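FOKI restriction endonuclease (Planomicrobium okeanokoites, PDB 2FOK) cleaves double-stranded DNA as a type IIS restriction endonuclease, combining a DNA-recognition region with a distinct, metal-dependent cleavage domain. Local coordinates at residues L168-Q173 / R277-T282; E150-A155 / D235-V240; K182-S187 / G221-Y226. All blocks are in the same frame, centred on the assembly; numbering follows the deposited sequence.

In the fold
All three contacts lie in the second recognition subdomain, yet they differ in depth and chemistry. Contact 1 is a surface contact, one salt bridge from E170, just after helix 160-169, to K279, the last residue of helix 269-279. Contacts 2 and 3 are buried and share helix 222-236: contact 3 meets its first turn and contact 2 its C-terminal end, and the centre of contact 3 lies about 4 Å from the centre of the chain, that of contact 2 about 24 Å. Contact 2 is made by aliphatic side chains, with no hydrogen bond across it; contact 3 mixes leucine packing with a hydroxyl-to-carbonyl bond. Contacts 1 and 2 are joined by packing, L169 CD1 lying 3.5 Å from V240 CG2, whereas contacts 2 and 3 do not touch.

Contact 1 of 3, residues L168-Q173 / R277-T282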
ATOM      1  N   LEU A 168     -14.033  -0.681  -9.954  1.00 23.84           N
ATOM      2  CA  LEU A 168     -13.123   0.208 -10.675  1.00 22.25           C
ATOM      3  C   LEU A 168     -12.987  -0.115 -12.162  1.00 22.50           C
ATOM      4  O   LEU A 168     -12.450   0.682 -12.921  1.00 21.66           O
ATOM      5  CB  LEU A 168     -11.736   0.173 -10.028  1.00 22.88           C
ATOM      6  CG  LEU A 168     -11.654   0.706  -8.597  1.00 16.83           C
ATOM      7  CD1 LEU A 168     -10.296   0.410  -7.996  1.00 15.69           C
ATOM      8  CD2 LEU A 168     -11.902   2.189  -8.622  1.00 13.17           C
ATOM      9  N   LEU A 169     -13.470  -1.281 -12.572  1.00 22.31           N
ATOM     10  CA  LEU A 169     -13.372  -1.686 -13.971  1.00 24.62           C
ATOM     11  C   LEU A 169     -14.758  -1.783 -14.619  1.00 23.83           C
ATOM     12  O   LEU A 169     -14.882  -2.091 -15.804  1.00 22.43           O
ATOM     13  CB  LEU A 169     -12.667  -3.045 -14.063  1.00 19.96           C
ATOM     14  CG  LEU A 169     -11.207  -3.175 -13.622  1.00 15.90           C
ATOM     15  CD1 LEU A 169     -10.801  -4.636 -13.617  1.00 10.90           C
ATOM     16  CD2 LEU A 169     -10.306  -2.407 -14.572  1.00 16.62           C
ATOM     17  N   GLU A 170     -15.792  -1.489 -13.834  1.00 25.69           N
ATOM     18  CA  GLU A 170     -17.174  -1.592 -14.285  1.00 27.41           C
ATOM     19  C   GLU A 170     -17.548  -0.900 -15.597  1.00 30.30           C
ATOM     20  O   GLU A 170     -18.450  -1.372 -16.303  1.00 29.43           O
ATOM     21  CB  GLU A 170     -18.122  -1.136 -13.167  1.00 26.51           C
ATOM     22  CG  GLU A 170     -18.037   0.328 -12.798  1.00 29.84           C
ATOM     23  CD  GLU A 170     -18.978   0.683 -11.659  1.00 35.31           C
ATOM     24  OE1 GLU A 170     -19.591  -0.241 -11.075  1.00 35.77           O
ATOM     25  OE2 GLU A 170     -19.109   1.885 -11.345  1.00 35.00           O
ATOM     26  N   ASP A 171     -16.858   0.190 -15.936  1.00 31.02           N
ATOM     27  CA  ASP A 171     -17.155   0.930 -17.166  1.00 28.64           C
ATOM     28  C   ASP A 171     -16.423   0.421 -18.396  1.00 29.88           C
ATOM     29  O   ASP A 171     -16.498   1.034 -19.465  1.00 28.71           O
ATOM     30  CB  ASP A 171     -16.843   2.413 -16.979  1.00 30.79           C
ATOM     31  CG  ASP A 171     -17.883   3.115 -16.155  1.00 30.23           C
ATOM     32  OD1 ASP A 171     -18.996   2.566 -16.068  1.00 33.07           O
ATOM     33  OD2 ASP A 171     -17.596   4.201 -15.595  1.00 35.26           O
ATOM     34  N   GLY A 172     -15.719  -0.696 -18.250  1.00 29.60           N
ATOM     35  CA  GLY A 172     -14.993  -1.253 -19.375  1.00 29.41           C
ATOM     36  C   GLY A 172     -13.592  -0.695 -19.496  1.00 30.43           C
ATOM     37  O   GLY A 172     -12.905  -0.955 -20.484  1.00 30.86           O
ATOM     38  N   GLN A 173     -13.176   0.075 -18.494  1.00 29.76           N
ATOM     39  CA  GLN A 173     -11.844   0.678 -18.465  1.00 29.50           C
ATOM     40  C   GLN A 173     -10.749  -0.389 -18.510  1.00 30.22           C
ATOM     41  O   GLN A 173     -10.962  -1.531 -18.090  1.00 30.43           O
ATOM     42  CB  GLN A 173     -11.656   1.518 -17.183  1.00 30.69           C
ATOM     43  CG  GLN A 173     -12.773   2.520 -16.871  1.00 28.53           C
ATOM     44  CD  GLN A 173     -13.787   1.970 -15.878  1.00 32.12           C
ATOM     45  OE1 GLN A 173     -14.079   0.779 -15.878  1.00 33.38           O
ATOM     46  NE2 GLN A 173     -14.328   2.837 -15.029  1.00 30.72           N
ATOM     47  N   ARG A 277     -24.921  -8.137  -9.060  1.00 33.30           N
ATOM     48  CA  ARG A 277     -25.573  -8.781  -7.925  1.00 30.53           C
ATOM     49  C   ARG A 277     -25.010  -8.285  -6.585  1.00 29.72           C
ATOM     50  O   ARG A 277     -25.728  -8.247  -5.586  1.00 31.19           O
ATOM     51  CB  ARG A 277     -25.424 -10.309  -8.024  1.00 30.96           C
ATOM     52  CG  ARG A 277     -25.204 -11.009  -6.669  1.00 23.37           C
ATOM     53  CD  ARG A 277     -25.449 -12.513  -6.718  1.00 15.32           C
ATOM     54  NE  ARG A 277     -26.039 -12.986  -5.468  1.00 21.57           N
ATOM     55  CZ  ARG A 277     -25.770 -14.155  -4.896  1.00 24.82           C
ATOM     56  NH1 ARG A 277     -24.909 -14.994  -5.462  1.00 26.97           N
ATOM     57  NH2 ARG A 277     -26.344 -14.479  -3.743  1.00 19.70           N
ATOM     58  N   ALA A 278     -23.731  -7.913  -6.564  1.00 30.14           N
ATOM     59  CA  ALA A 278     -23.084  -7.425  -5.341  1.00 28.44           C
ATOM     60  C   ALA A 278     -23.535  -6.012  -5.008  1.00 28.59           C
ATOM     61  O   ALA A 278     -23.393  -5.534  -3.869  1.00 25.81           O
ATOM     62  CB  ALA A 278     -21.563  -7.453  -5.502  1.00 31.14           C
ATOM     63  N   LYS A 279     -24.079  -5.339  -6.012  1.00 31.77           N
ATOM     64  CA  LYS A 279     -24.548  -3.973  -5.839  1.00 35.55           C
ATOM     65  C   LYS A 279     -25.959  -3.960  -5.275  1.00 36.58           C
ATOM     66  O   LYS A 279     -26.338  -3.042  -4.538  1.00 38.67           O
ATOM     67  CB  LYS A 279     -24.495  -3.231  -7.174  1.00 30.79           C
ATOM     68  CG  LYS A 279     -23.543  -2.043  -7.169  1.00 32.91           C
ATOM     69  CD  LYS A 279     -22.334  -2.270  -8.062  1.00 30.68           C
ATOM     70  CE  LYS A 279     -21.428  -1.049  -8.064  1.00 33.05           C
ATOM     71  NZ  LYS A 279     -21.941   0.055  -8.934  1.00 29.77           N
ATOM     72  N   GLY A 280     -26.725  -4.995  -5.611  1.00 39.78           N
ATOM     73  CA  GLY A 280     -28.094  -5.099  -5.134  1.00 40.77           C
ATOM     74  C   GLY A 280     -29.113  -4.807  -6.224  1.00 41.26           C
ATOM     75  O   GLY A 280     -30.274  -4.516  -5.935  1.00 43.45           O
ATOM     76  N   SER A 281     -28.674  -4.885  -7.477  1.00 39.97           N
ATOM     77  CA  SER A 281     -29.539  -4.629  -8.623  1.00 42.04           C
ATOM     78  C   SER A 281     -30.032  -5.928  -9.252  1.00 42.54           C
ATOM     79  O   SER A 281     -30.426  -5.950 -10.416  1.00 43.43           O
ATOM     80  CB  SER A 281     -28.774  -3.824  -9.671  1.00 41.13           C
ATOM     81  OG  SER A 281     -27.395  -4.158  -9.646  1.00 41.58           O
ATOM     82  N   THR A 282     -30.017  -7.006  -8.479  1.00 44.06           N
ATOM     83  CA  THR A 282     -30.439  -8.307  -8.979  1.00 45.19           C
ATOM     84  C   THR A 282     -31.610  -8.902  -8.195  1.00 47.05           C
ATOM     85  O   THR A 282     -32.083  -8.317  -7.211  1.00 47.13           O
ATOM     86  CB  THR A 282     -29.260  -9.298  -8.942  1.00 46.03           C
ATOM     87  OG1 THR A 282     -29.659 -10.552  -9.510  1.00 50.03           O
ATOM     88  CG2 THR A 282     -28.805  -9.514  -7.508  1.00 44.17           C
TER
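E170 and K279 join segments whose backbones stay well apart: their CA atoms, the nearest pair, are 11.5 Å from each other. On one side E170 occupies the second position of a type I beta turn running from L169 to G172, closed by the 2.9 Å bond from G172 N to L169 O. On the other, K279 is the last residue of its helix, and G280 leaves helical geometry with positive phi. Both CB atoms point across the gap, which the two side chains span by themselves. E170 has CG between its backbone N and carbonyl carbon (chi1 66°) and then runs extended, while the lysine bends at chi2 and again at chi4 (-78°), bringing NZ round to the carboxylate; the two side chains cross at about a right angle. K279 NZ donates to E170 OE1 at 3.2 Å on the syn lone pair; OE2 remains 4.1 Å from NZ, which makes this a one-oxygen salt bridge. Only 61 Å² is buried and both residues are partly exposed, so solvent probably weakens the attraction. The bridge thus spans the ends of helices 160-169 and 269-279, with L168 packed on N183 in the loop after helix 177-181 and K279 touching F357 just before strand 358-361.

Contact 2 of 3, residues E150-A155 / D235-V240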
ATOM      1  N   GLU A 150     -17.552 -22.588  -8.672  1.00 29.07           N
ATOM      2  CA  GLU A 150     -18.708 -21.918  -8.099  1.00 28.16           C
ATOM      3  C   GLU A 150     -18.367 -21.494  -6.683  1.00 26.45           C
ATOM      4  O   GLU A 150     -18.578 -20.350  -6.298  1.00 27.66           O
ATOM      5  CB  GLU A 150     -19.898 -22.880  -8.072  1.00 35.91           C
ATOM      6  CG  GLU A 150     -21.214 -22.294  -8.561  1.00 43.06           C
ATOM      7  CD  GLU A 150     -22.434 -22.889  -7.853  1.00 46.83           C
ATOM      8  OE1 GLU A 150     -22.449 -24.111  -7.574  1.00 44.63           O
ATOM      9  OE2 GLU A 150     -23.387 -22.124  -7.583  1.00 48.66           O
ATOM     10  N   ILE A 151     -17.847 -22.437  -5.905  1.00 24.51           N
ATOM     11  CA  ILE A 151     -17.468 -22.170  -4.527  1.00 25.37           C
ATOM     12  C   ILE A 151     -16.436 -21.036  -4.461  1.00 25.66           C
ATOM     13  O   ILE A 151     -16.548 -20.133  -3.631  1.00 23.23           O
ATOM     14  CB  ILE A 151     -16.901 -23.453  -3.867  1.00 28.21           C
ATOM     15  CG1 ILE A 151     -18.043 -24.444  -3.611  1.00 27.80           C
ATOM     16  CG2 ILE A 151     -16.224 -23.117  -2.558  1.00 29.20           C
ATOM     17  CD1 ILE A 151     -17.590 -25.804  -3.100  1.00 25.82           C
ATOM     18  N   LEU A 152     -15.453 -21.071  -5.357  1.00 24.53           N
ATOM     19  CA  LEU A 152     -14.412 -20.049  -5.397  1.00 23.71           C
ATOM     20  C   LEU A 152     -14.936 -18.645  -5.689  1.00 23.45           C
ATOM     21  O   LEU A 152     -14.568 -17.698  -5.012  1.00 21.56           O
ATOM     22  CB  LEU A 152     -13.362 -20.428  -6.429  1.00 21.84           C
ATOM     23  CG  LEU A 152     -12.358 -21.469  -5.934  1.00 20.97           C
ATOM     24  CD1 LEU A 152     -11.361 -21.793  -7.038  1.00 17.27           C
ATOM     25  CD2 LEU A 152     -11.639 -20.929  -4.705  1.00 17.55           C
ATOM     26  N   ILE A 153     -15.796 -18.516  -6.695  1.00 25.04           N
ATOM     27  CA  ILE A 153     -16.377 -17.225  -7.068  1.00 22.40           C
ATOM     28  C   ILE A 153     -17.285 -16.661  -5.973  1.00 22.42           C
ATOM     29  O   ILE A 153     -17.423 -15.444  -5.824  1.00 22.81           O
ATOM     30  CB  ILE A 153     -17.194 -17.360  -8.384  1.00 25.98           C
ATOM     31  CG1 ILE A 153     -16.231 -17.472  -9.571  1.00 16.65           C
ATOM     32  CG2 ILE A 153     -18.152 -16.168  -8.543  1.00 16.24           C
ATOM     33  CD1 ILE A 153     -16.894 -17.326 -10.918  1.00 26.10           C
ATOM     34  N   GLU A 154     -17.912 -17.546  -5.207  1.00 21.72           N
ATOM     35  CA  GLU A 154     -18.778 -17.107  -4.128  1.00 22.00           C
ATOM     36  C   GLU A 154     -17.909 -16.632  -2.981  1.00 22.62           C
ATOM     37  O   GLU A 154     -18.230 -15.661  -2.305  1.00 29.20           O
ATOM     38  CB  GLU A 154     -19.667 -18.253  -3.654  1.00 27.47           C
ATOM     39  CG  GLU A 154     -20.186 -18.064  -2.243  1.00 28.55           C
ATOM     40  CD  GLU A 154     -21.627 -17.625  -2.214  1.00 32.00           C
ATOM     41  OE1 GLU A 154     -22.261 -17.598  -3.294  1.00 24.80           O
ATOM     42  OE2 GLU A 154     -22.118 -17.309  -1.104  1.00 33.35           O
ATOM     43  N   ALA A 155     -16.809 -17.340  -2.757  1.00 23.37           N
ATOM     44  CA  ALA A 155     -15.872 -16.996  -1.703  1.00 21.94           C
ATOM     45  C   ALA A 155     -15.297 -15.603  -1.944  1.00 22.32           C
ATOM     46  O   ALA A 155     -15.291 -14.758  -1.051  1.00 20.07           O
ATOM     47  CB  ALA A 155     -14.747 -18.024  -1.664  1.00 22.71           C
ATOM     48  N   ASP A 235      -8.834 -13.002 -12.588  1.00 26.51           N
ATOM     49  CA  ASP A 235      -8.545 -13.361 -13.966  1.00 26.10           C
ATOM     50  C   ASP A 235      -8.739 -14.866 -14.121  1.00 28.75           C
ATOM     51  O   ASP A 235      -9.487 -15.323 -14.988  1.00 29.34           O
ATOM     52  CB  ASP A 235      -7.110 -12.958 -14.313  1.00 25.89           C
ATOM     53  CG  ASP A 235      -6.705 -13.361 -15.719  1.00 29.91           C
ATOM     54  OD1 ASP A 235      -7.022 -12.621 -16.683  1.00 29.04           O
ATOM     55  OD2 ASP A 235      -6.055 -14.423 -15.857  1.00 33.38           O
ATOM     56  N   LYS A 236      -8.078 -15.628 -13.255  1.00 28.17           N
ATOM     57  CA  LYS A 236      -8.161 -17.075 -13.284  1.00 28.94           C
ATOM     58  C   LYS A 236      -9.577 -17.609 -13.073  1.00 32.10           C
ATOM     59  O   LYS A 236      -9.862 -18.759 -13.409  1.00 35.13           O
ATOM     60  CB  LYS A 236      -7.215 -17.667 -12.239  1.00 30.18           C
ATOM     61  CG  LYS A 236      -5.749 -17.468 -12.597  1.00 37.87           C
ATOM     62  CD  LYS A 236      -4.848 -18.549 -12.024  1.00 38.91           C
ATOM     63  CE  LYS A 236      -4.044 -18.015 -10.832  1.00 44.96           C
ATOM     64  NZ  LYS A 236      -3.406 -16.692 -11.101  1.00 47.31           N
ATOM     65  N   LEU A 237     -10.464 -16.775 -12.534  1.00 29.62           N
ATOM     66  CA  LEU A 237     -11.845 -17.178 -12.291  1.00 28.91           C
ATOM     67  C   LEU A 237     -12.759 -16.635 -13.383  1.00 31.07           C
ATOM     68  O   LEU A 237     -13.974 -16.818 -13.330  1.00 31.11           O
ATOM     69  CB  LEU A 237     -12.323 -16.692 -10.912  1.00 23.11           C
ATOM     70  CG  LEU A 237     -11.779 -17.487  -9.716  1.00 20.26           C
ATOM     71  CD1 LEU A 237     -12.090 -16.765  -8.425  1.00 17.72           C
ATOM     72  CD2 LEU A 237     -12.394 -18.884  -9.697  1.00 19.12           C
ATOM     73  N   GLY A 238     -12.159 -15.965 -14.368  1.00 32.46           N
ATOM     74  CA  GLY A 238     -12.915 -15.422 -15.486  1.00 29.80           C
ATOM     75  C   GLY A 238     -13.679 -14.126 -15.277  1.00 28.54           C
ATOM     76  O   GLY A 238     -14.360 -13.658 -16.193  1.00 28.41           O
ATOM     77  N   LEU A 239     -13.580 -13.533 -14.092  1.00 28.19           N
ATOM     78  CA  LEU A 239     -14.295 -12.292 -13.808  1.00 26.55           C
ATOM     79  C   LEU A 239     -13.570 -11.059 -14.358  1.00 28.04           C
ATOM     80  O   LEU A 239     -14.165  -9.986 -14.512  1.00 28.49           O
ATOM     81  CB  LEU A 239     -14.501 -12.146 -12.295  1.00 27.16           C
ATOM     82  CG  LEU A 239     -14.985 -13.404 -11.568  1.00 25.76           C
ATOM     83  CD1 LEU A 239     -15.254 -13.089 -10.093  1.00 25.34           C
ATOM     84  CD2 LEU A 239     -16.251 -13.916 -12.245  1.00 25.65           C
ATOM     85  N   VAL A 240     -12.288 -11.219 -14.656  1.00 23.57           N
ATOM     86  CA  VAL A 240     -11.487 -10.119 -15.187  1.00 26.06           C
ATOM     87  C   VAL A 240     -10.537 -10.684 -16.246  1.00 26.54           C
ATOM     88  O   VAL A 240     -10.308 -11.892 -16.292  1.00 26.95           O
ATOM     89  CB  VAL A 240     -10.671  -9.446 -14.035  1.00 28.40           C
ATOM     90  CG1 VAL A 240      -9.192  -9.360 -14.401  1.00 31.43           C
ATOM     91  CG2 VAL A 240     -11.246  -8.072 -13.705  1.00 22.70           C
TER
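I153 and L237 bury 71 and 70 Å² of the 204 Å² between these segments, and their CA atoms make the nearest backbone pair at 6.9 Å. The two side chains slide past each other in opposite directions, with I153 CG1 4.1 Å from L237 CD2. The same leucine methyl also meets L152, lying 3.7 Å from L152 CB, and that pair crosses at about a right angle; L237 CD2 therefore contacts two consecutive residues of helix 146-157. I153 starts with its CB pointing past the other segment, but CG1 lies beside the backbone N (chi1 -75°) and the chain continues extended, which carries CD1 to 3.7 Å from L239 CD2 and 3.8 Å from L237 O. L237 and L239 flank G238 of the Schellman motif that ends helix 222-236; G238, with positive phi, takes the chain out of the helix between them, and the CB atoms of both leucines face helix 146-157. F17, F119 and Y138 touch L152 from elsewhere in the chain, extending the apolar surroundings. No hydrogen bond or salt bridge crosses between the segments, which implies that their association rests on the fit of aliphatic groups and the exclusion of water, without a directional bond to set the register.

Contact 3 of 3, residues K182-S187 / G221-Y226; sequences KNLGFS and GSSDKY
S223 and L184 form the close part of this contact, with CA atoms 6.0 Å apart. S223 OG donates to L184 O at 2.8 Å, approaching from above the carbonyl plane, 38° out of it. L184 adds its side chain to the same grip: CG is anti to the backbone N (chi1 177°) and the turn at chi2 sends CD2 over the first helical turn, 3.6 Å from S223 O and 4.0 Å from Y226 CB. The leucine and tyrosine side chains cross at about a right angle, and the tyrosine ring leads away to meet W10 with the planes at about 45°. All three residues are buried, and L184 is also touched by I165 of helix 160-169. An alanine at S223 removes the hydroxyl, which would probably leave the buried L184 carbonyl without its partner on the helix and the loop held there by the leucine's apolar contact alone.

The other side is looser. K182 and N183 point their CB atoms away, K182 is exposed, and the loop there is tied back on itself by S187 OG, which donates to K182 O at 3.2 Å from well above the carbonyl plane. Between the two parts G185 has positive phi, a conformation glycine adopts readily.

At the start of the helix, G221 is the N-cap, and its N donates to D224 OD2 at 2.7 Å, while that carboxylate also bonds S194 OG and L195 N. This is the N3-to-N-cap half of a capping box, the glycine having no side chain to return the second bond. The arrangement seats the loop after helix 177-181 against the capped N-terminus of helix 222-236, within a recognition subdomain whose family belongs to the helix-turn-helix clan.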
ATOM      1  N   LYS A 182      -4.189   3.067  -6.598  1.00 20.27           N
ATOM      2  CA  LYS A 182      -4.418   4.386  -6.029  1.00 22.84           C
ATOM      3  C   LYS A 182      -5.810   4.554  -5.409  1.00 24.78           C
ATOM      4  O   LYS A 182      -6.051   5.478  -4.625  1.00 25.43           O
ATOM      5  CB  LYS A 182      -4.197   5.446  -7.105  1.00 24.63           C
ATOM      6  CG  LYS A 182      -4.938   5.170  -8.398  1.00 29.15           C
ATOM      7  CD  LYS A 182      -4.707   6.282  -9.401  1.00 26.34           C
ATOM      8  CE  LYS A 182      -5.741   6.235 -10.496  1.00 23.13           C
ATOM      9  NZ  LYS A 182      -6.505   7.496 -10.562  1.00 29.39           N
ATOM     10  N   ASN A 183      -6.726   3.661  -5.762  1.00 26.25           N
ATOM     11  CA  ASN A 183      -8.084   3.716  -5.239  1.00 25.07           C
ATOM     12  C   ASN A 183      -8.433   2.408  -4.522  1.00 24.23           C
ATOM     13  O   ASN A 183      -9.597   2.014  -4.442  1.00 21.67           O
ATOM     14  CB  ASN A 183      -9.059   3.978  -6.389  1.00 23.24           C
ATOM     15  CG  ASN A 183      -8.963   5.399  -6.919  1.00 21.05           C
ATOM     16  OD1 ASN A 183      -9.050   6.364  -6.160  1.00 23.20           O
ATOM     17  ND2 ASN A 183      -8.786   5.533  -8.223  1.00 21.79           N
ATOM     18  N   LEU A 184      -7.401   1.763  -3.985  1.00 24.08           N
ATOM     19  CA  LEU A 184      -7.535   0.488  -3.291  1.00 20.45           C
ATOM     20  C   LEU A 184      -7.035   0.565  -1.846  1.00 21.67           C
ATOM     21  O   LEU A 184      -5.918   1.028  -1.581  1.00 21.71           O
ATOM     22  CB  LEU A 184      -6.757  -0.581  -4.062  1.00 22.72           C
ATOM     23  CG  LEU A 184      -6.684  -2.005  -3.505  1.00 24.30           C
ATOM     24  CD1 LEU A 184      -8.081  -2.495  -3.178  1.00 24.61           C
ATOM     25  CD2 LEU A 184      -6.026  -2.916  -4.538  1.00 22.98           C
ATOM     26  N   GLY A 185      -7.869   0.115  -0.914  1.00 21.58           N
ATOM     27  CA  GLY A 185      -7.494   0.150   0.488  1.00 23.48           C
ATOM     28  C   GLY A 185      -7.547   1.543   1.097  1.00 24.24           C
ATOM     29  O   GLY A 185      -8.313   2.407   0.658  1.00 24.55           O
ATOM     30  N   PHE A 186      -6.733   1.757   2.127  1.00 23.07           N
ATOM     31  CA  PHE A 186      -6.672   3.044   2.801  1.00 23.36           C
ATOM     32  C   PHE A 186      -5.538   3.835   2.169  1.00 25.48           C
ATOM     33  O   PHE A 186      -4.500   4.076   2.785  1.00 27.06           O
ATOM     34  CB  PHE A 186      -6.460   2.816   4.301  1.00 24.21           C
ATOM     35  CG  PHE A 186      -7.630   2.142   4.968  1.00 19.89           C
ATOM     36  CD1 PHE A 186      -8.709   2.889   5.424  1.00 22.85           C
ATOM     37  CD2 PHE A 186      -7.693   0.755   5.058  1.00 19.74           C
ATOM     38  CE1 PHE A 186      -9.851   2.260   5.958  1.00 20.77           C
ATOM     39  CE2 PHE A 186      -8.824   0.121   5.587  1.00 22.32           C
ATOM     40  CZ  PHE A 186      -9.906   0.882   6.035  1.00 18.40           C
ATOM     41  N   SER A 187      -5.783   4.235   0.921  1.00 25.58           N
ATOM     42  CA  SER A 187      -4.852   4.970   0.063  1.00 26.14           C
ATOM     43  C   SER A 187      -3.961   6.055   0.651  1.00 26.33           C
ATOM     44  O   SER A 187      -4.408   6.920   1.401  1.00 32.15           O
ATOM     45  CB  SER A 187      -5.610   5.570  -1.125  1.00 24.79           C
ATOM     46  OG  SER A 187      -6.586   4.669  -1.607  1.00 26.64           O
ATOM     47  N   GLY A 221       3.920  -0.112  -5.341  1.00 23.72           N
ATOM     48  CA  GLY A 221       3.576   0.261  -3.979  1.00 23.94           C
ATOM     49  C   GLY A 221       2.732  -0.850  -3.387  1.00 24.54           C
ATOM     50  O   GLY A 221       2.320  -1.762  -4.109  1.00 25.01           O
ATOM     51  N   SER A 222       2.462  -0.787  -2.088  1.00 22.49           N
ATOM     52  CA  SER A 222       1.667  -1.828  -1.452  1.00 26.03           C
ATOM     53  C   SER A 222       0.325  -2.074  -2.134  1.00 24.57           C
ATOM     54  O   SER A 222      -0.023  -3.219  -2.391  1.00 27.26           O
ATOM     55  CB  SER A 222       1.434  -1.502   0.021  1.00 26.73           C
ATOM     56  OG  SER A 222       2.308  -0.487   0.463  1.00 28.21           O
ATOM     57  N   SER A 223      -0.427  -1.011  -2.431  1.00 24.93           N
ATOM     58  CA  SER A 223      -1.733  -1.165  -3.077  1.00 22.00           C
ATOM     59  C   SER A 223      -1.593  -1.707  -4.501  1.00 26.51           C
ATOM     60  O   SER A 223      -2.478  -2.417  -4.996  1.00 25.13           O
ATOM     61  CB  SER A 223      -2.472   0.167  -3.107  1.00 22.50           C
ATOM     62  OG  SER A 223      -3.260   0.351  -1.940  1.00 21.01           O
ATOM     63  N   ASP A 224      -0.489  -1.363  -5.163  1.00 25.60           N
ATOM     64  CA  ASP A 224      -0.230  -1.847  -6.515  1.00 25.36           C
ATOM     65  C   ASP A 224      -0.013  -3.364  -6.455  1.00 23.18           C
ATOM     66  O   ASP A 224      -0.362  -4.078  -7.391  1.00 24.44           O
ATOM     67  CB  ASP A 224       1.007  -1.155  -7.108  1.00 23.35           C
ATOM     68  CG  ASP A 224       0.926   0.361  -7.009  1.00 26.22           C
ATOM     69  OD1 ASP A 224      -0.191   0.899  -7.126  1.00 31.29           O
ATOM     70  OD2 ASP A 224       1.970   1.020  -6.808  1.00 23.64           O
ATOM     71  N   LYS A 225       0.558  -3.831  -5.342  1.00 23.12           N
ATOM     72  CA  LYS A 225       0.827  -5.252  -5.071  1.00 21.54           C
ATOM     73  C   LYS A 225      -0.501  -5.997  -4.933  1.00 23.41           C
ATOM     74  O   LYS A 225      -0.744  -7.015  -5.590  1.00 23.91           O
ATOM     75  CB  LYS A 225       1.592  -5.384  -3.748  1.00 23.00           C
ATOM     76  CG  LYS A 225       2.947  -6.059  -3.842  1.00 30.63           C
ATOM     77  CD  LYS A 225       4.072  -5.043  -3.624  1.00 31.27           C
ATOM     78  CE  LYS A 225       4.642  -5.108  -2.212  1.00 30.11           C
ATOM     79  NZ  LYS A 225       5.633  -4.023  -1.991  1.00 31.22           N
ATOM     80  N   TYR A 226      -1.347  -5.481  -4.045  1.00 21.13           N
ATOM     81  CA  TYR A 226      -2.666  -6.042  -3.785  1.00 19.55           C
ATOM     82  C   TYR A 226      -3.515  -6.066  -5.054  1.00 21.16           C
ATOM     83  O   TYR A 226      -4.171  -7.061  -5.329  1.00 24.12           O
ATOM     84  CB  TYR A 226      -3.375  -5.221  -2.703  1.00 13.98           C
ATOM     85  CG  TYR A 226      -2.635  -5.196  -1.382  1.00 18.17           C
ATOM     86  CD1 TYR A 226      -1.970  -6.324  -0.925  1.00 15.43           C
ATOM     87  CD2 TYR A 226      -2.601  -4.050  -0.591  1.00 19.75           C
ATOM     88  CE1 TYR A 226      -1.294  -6.327   0.275  1.00 16.28           C
ATOM     89  CE2 TYR A 226      -1.919  -4.040   0.628  1.00 18.03           C
ATOM     90  CZ  TYR A 226      -1.267  -5.190   1.052  1.00 20.76           C
ATOM     91  OH  TYR A 226      -0.591  -5.228   2.258  1.00 17.80           O
TER